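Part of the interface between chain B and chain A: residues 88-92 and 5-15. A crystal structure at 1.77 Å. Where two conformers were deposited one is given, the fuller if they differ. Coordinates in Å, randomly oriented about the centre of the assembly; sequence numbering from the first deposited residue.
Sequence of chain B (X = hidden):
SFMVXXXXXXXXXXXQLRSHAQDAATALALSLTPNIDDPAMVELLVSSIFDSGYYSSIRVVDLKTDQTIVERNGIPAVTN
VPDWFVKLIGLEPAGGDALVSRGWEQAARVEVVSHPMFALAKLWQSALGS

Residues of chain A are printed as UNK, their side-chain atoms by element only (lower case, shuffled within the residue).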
# COMPACT_ATOMS: atom_id res chain seq x y z
N LEU B 88 11.40 -20.63 -3.93
CA LEU B 88 12.69 -20.32 -4.57
C LEU B 88 13.22 -18.95 -4.16
O LEU B 88 14.41 -18.79 -3.94
CB LEU B 88 12.58 -20.36 -6.10
CG LEU B 88 12.54 -21.76 -6.71
CD1 LEU B 88 12.31 -21.70 -8.21
CD2 LEU B 88 13.82 -22.53 -6.39
N ILE B 89 12.33 -17.96 -4.09
CA ILE B 89 12.71 -16.61 -3.65
C ILE B 89 13.01 -16.60 -2.15
O ILE B 89 13.99 -15.99 -1.70
CB ILE B 89 11.64 -15.55 -4.01
CG1 ILE B 89 11.42 -15.51 -5.52
CG2 ILE B 89 12.07 -14.15 -3.56
CD1 ILE B 89 12.71 -15.29 -6.30
N GLY B 90 12.17 -17.28 -1.37
CA GLY B 90 12.42 -17.44 0.07
C GLY B 90 12.66 -16.17 0.86
O GLY B 90 13.63 -16.06 1.62
N LEU B 91 11.76 -15.19 0.71
CA LEU B 91 11.86 -13.95 1.48
C LEU B 91 11.69 -14.21 2.98
O LEU B 91 10.85 -15.01 3.40
CB LEU B 91 10.80 -12.95 1.02
CG LEU B 91 10.87 -12.45 -0.42
CD1 LEU B 91 9.69 -11.54 -0.70
CD2 LEU B 91 12.19 -11.72 -0.67
N GLU B 92 12.53 -13.58 3.80
CA GLU B 92 12.29 -13.56 5.24
C GLU B 92 11.32 -12.44 5.57
O GLU B 92 11.12 -11.52 4.77
CB GLU B 92 13.62 -13.39 5.98
CG GLU B 92 14.58 -14.53 5.70
CD GLU B 92 15.84 -14.45 6.53
OE1 GLU B 92 16.52 -13.41 6.47
OE2 GLU B 92 16.14 -15.43 7.23
N UNK A 5 20.14 -11.01 -13.11
CA UNK A 5 19.86 -9.91 -12.20
C UNK A 5 19.06 -10.35 -10.98
O UNK A 5 18.63 -9.50 -10.21
o UNK A 5 17.89 -9.30 -13.47
c UNK A 5 19.11 -8.81 -12.94
N UNK A 6 18.86 -11.65 -10.81
CA UNK A 6 17.99 -12.12 -9.74
C UNK A 6 18.45 -11.67 -8.35
O UNK A 6 17.68 -11.10 -7.58
c UNK A 6 15.61 -13.72 -8.58
c UNK A 6 17.04 -14.24 -8.60
c UNK A 6 17.04 -15.76 -8.63
c UNK A 6 17.83 -13.65 -9.77
N UNK A 7 19.72 -11.92 -8.03
CA UNK A 7 20.18 -11.63 -6.67
C UNK A 7 20.04 -10.14 -6.32
O UNK A 7 19.56 -9.80 -5.24
c UNK A 7 23.45 -12.55 -4.73
c UNK A 7 22.01 -12.12 -4.96
c UNK A 7 21.61 -12.13 -6.43
o UNK A 7 23.94 -12.41 -3.59
o UNK A 7 24.10 -13.03 -5.68
N UNK A 8 20.44 -9.27 -7.24
CA UNK A 8 20.32 -7.83 -6.99
C UNK A 8 18.85 -7.38 -6.91
O UNK A 8 18.48 -6.59 -6.05
c UNK A 8 21.09 -7.00 -8.02
o UNK A 8 20.52 -7.12 -9.31
N UNK A 9 18.02 -7.90 -7.81
CA UNK A 9 16.60 -7.59 -7.82
C UNK A 9 15.93 -8.00 -6.52
O UNK A 9 15.13 -7.25 -5.95
o UNK A 9 16.15 -7.59 -10.21
c UNK A 9 15.89 -8.28 -9.00
N UNK A 10 16.24 -9.21 -6.05
CA UNK A 10 15.69 -9.71 -4.80
C UNK A 10 16.06 -8.79 -3.64
O UNK A 10 15.23 -8.42 -2.82
n UNK A 10 15.73 -13.79 -1.88
c UNK A 10 15.63 -11.79 -3.30
n UNK A 10 15.47 -14.13 0.37
c UNK A 10 16.06 -13.49 -0.62
c UNK A 10 16.20 -11.14 -4.54
n UNK A 10 16.96 -12.54 -0.35
c UNK A 10 16.29 -13.15 -3.06
N UNK A 11 17.33 -8.42 -3.58
CA UNK A 11 17.77 -7.51 -2.53
C UNK A 11 17.00 -6.17 -2.54
O UNK A 11 16.66 -5.63 -1.49
o UNK A 11 19.93 -8.55 -2.32
c UNK A 11 19.77 -6.23 -1.62
c UNK A 11 19.29 -7.30 -2.61
N UNK A 12 16.72 -5.65 -3.74
CA UNK A 12 15.94 -4.43 -3.88
C UNK A 12 14.56 -4.56 -3.26
O UNK A 12 14.09 -3.65 -2.57
c UNK A 12 17.06 -3.57 -6.04
o UNK A 12 17.86 -3.08 -8.24
c UNK A 12 16.91 -3.42 -7.54
c UNK A 12 15.78 -4.05 -5.37
n UNK A 12 15.71 -3.69 -8.05
N UNK A 13 13.88 -5.68 -3.52
CA UNK A 13 12.56 -5.91 -2.95
C UNK A 13 12.62 -6.13 -1.46
O UNK A 13 11.73 -5.70 -0.73
c UNK A 13 11.45 -7.04 -7.39
c UNK A 13 10.36 -6.22 -7.54
c UNK A 13 11.86 -7.09 -3.62
c UNK A 13 10.24 -5.94 -5.17
o UNK A 13 9.90 -5.95 -8.82
c UNK A 13 9.75 -5.66 -6.44
c UNK A 13 11.93 -7.32 -6.12
c UNK A 13 11.34 -6.77 -5.00
N UNK A 14 13.67 -6.81 -1.00
CA UNK A 14 13.86 -7.00 0.43
C UNK A 14 14.01 -5.64 1.10
O UNK A 14 13.37 -5.38 2.12
c UNK A 14 15.46 -7.76 2.22
c UNK A 14 15.08 -7.87 0.73
c UNK A 14 14.80 -9.32 0.34
N UNK A 15 14.83 -4.78 0.52
CA UNK A 15 15.07 -3.46 1.11
C UNK A 15 13.80 -2.61 1.05
O UNK A 15 13.48 -1.89 2.00
o UNK A 15 17.70 -4.19 1.64
c UNK A 15 17.57 -3.40 0.70
n UNK A 15 18.57 -3.06 -0.09
c UNK A 15 16.23 -2.75 0.41

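Position 5 carries one carbon and then one oxygen, a short hydroxyl side chain out of reach of the chain B stretch; it is serine, S5(A), at the N-cap position just before the helix, although its side chain makes no capping bond.

Position 6 has four carbons and no heteroatom, forked at the second, and a terminal carbon packs on the side chain of I89(B); the pattern is that of leucine. The CA-to-CB bond points toward the chain B stretch, and CD1 of L6(A) lies 4.0 Å from CD1 of I89(B). L6(A) adopts chi1 t and chi2 p.

Position 7 shows three carbons in a row, the third bearing two oxygens: a carboxylate on a two-carbon stem, hence glutamate. E7(A) is out of reach of the other stretch.

Positions 8 and 9 each repeat the pattern of one carbon followed by one oxygen, and neither reaches the chain B stretch; both are serine. The hydroxyl of S9(A), with chi1 m, turns back along the helix, its OG giving a weak hydrogen bond to O of S5(A) at 3.1 Å. S8(A) has chi1 p.

Position 10 is the longest side chain of the stretch: three carbons, a nitrogen, then a carbon carrying two more nitrogens. Nitrogens of this planar end group meet the carbonyls of I89(B) and G90(B). The group is a guanidinium, and the residue is arginine. R10(A) is extended, with chi1 to chi3 all t, and its end reaches the backbone of chain B. NE of R10(A) donates to O of I89(B) at 2.8 Å with an N-H...O angle of 160°, and NH2 of R10(A) donates to the same O of I89(B) at 3.2 Å and 137°. A weak bond runs from NH2 of R10(A) to O of G90(B), 2.9 Å long but bent to 128°.

Position 11 has one carbon carrying an oxygen and a carbon, a beta-branched hydroxyl, so threonine; the CA-to-CB bond of T11(A) points away from the chain B stretch. Position 12 has three carbons ending in one oxygen and one nitrogen, an amide on a two-carbon stem: glutamine, Q12(A), out of reach.

Position 13 consists of one carbon and a six-carbon ring bearing an oxygen, which identifies tyrosine. CA-to-CB of Y13(A) points toward the chain B stretch, but the end of the side chain leads away.

Position 14 has three carbons branching at the first, and a methyl packs on the side chain of L91(B); this is valine. CG2 of V14(A) lies 3.7 Å from CD2 of L91(B). Position 15 has two carbons, the second bearing an oxygen and a nitrogen: asparagine, N15(A), out of reach of the chain B stretch.

The contact uses positions 6, 10 and 14, spaced four apart and therefore about one turn from each other along the helix. Both carbonyls lie at the guanidinium edge, near its plane, where N-H groups can meet them, while L91(B) CD2 covers one face. Apolar pairs involving L6(A) and V14(A) flank this polar centre. G90(B), with phi 54°, leaves helical geometry just after I89(B). The two stretches together bury 246 Å².

Chain A, residues 5-15: SLESSRTQYVN
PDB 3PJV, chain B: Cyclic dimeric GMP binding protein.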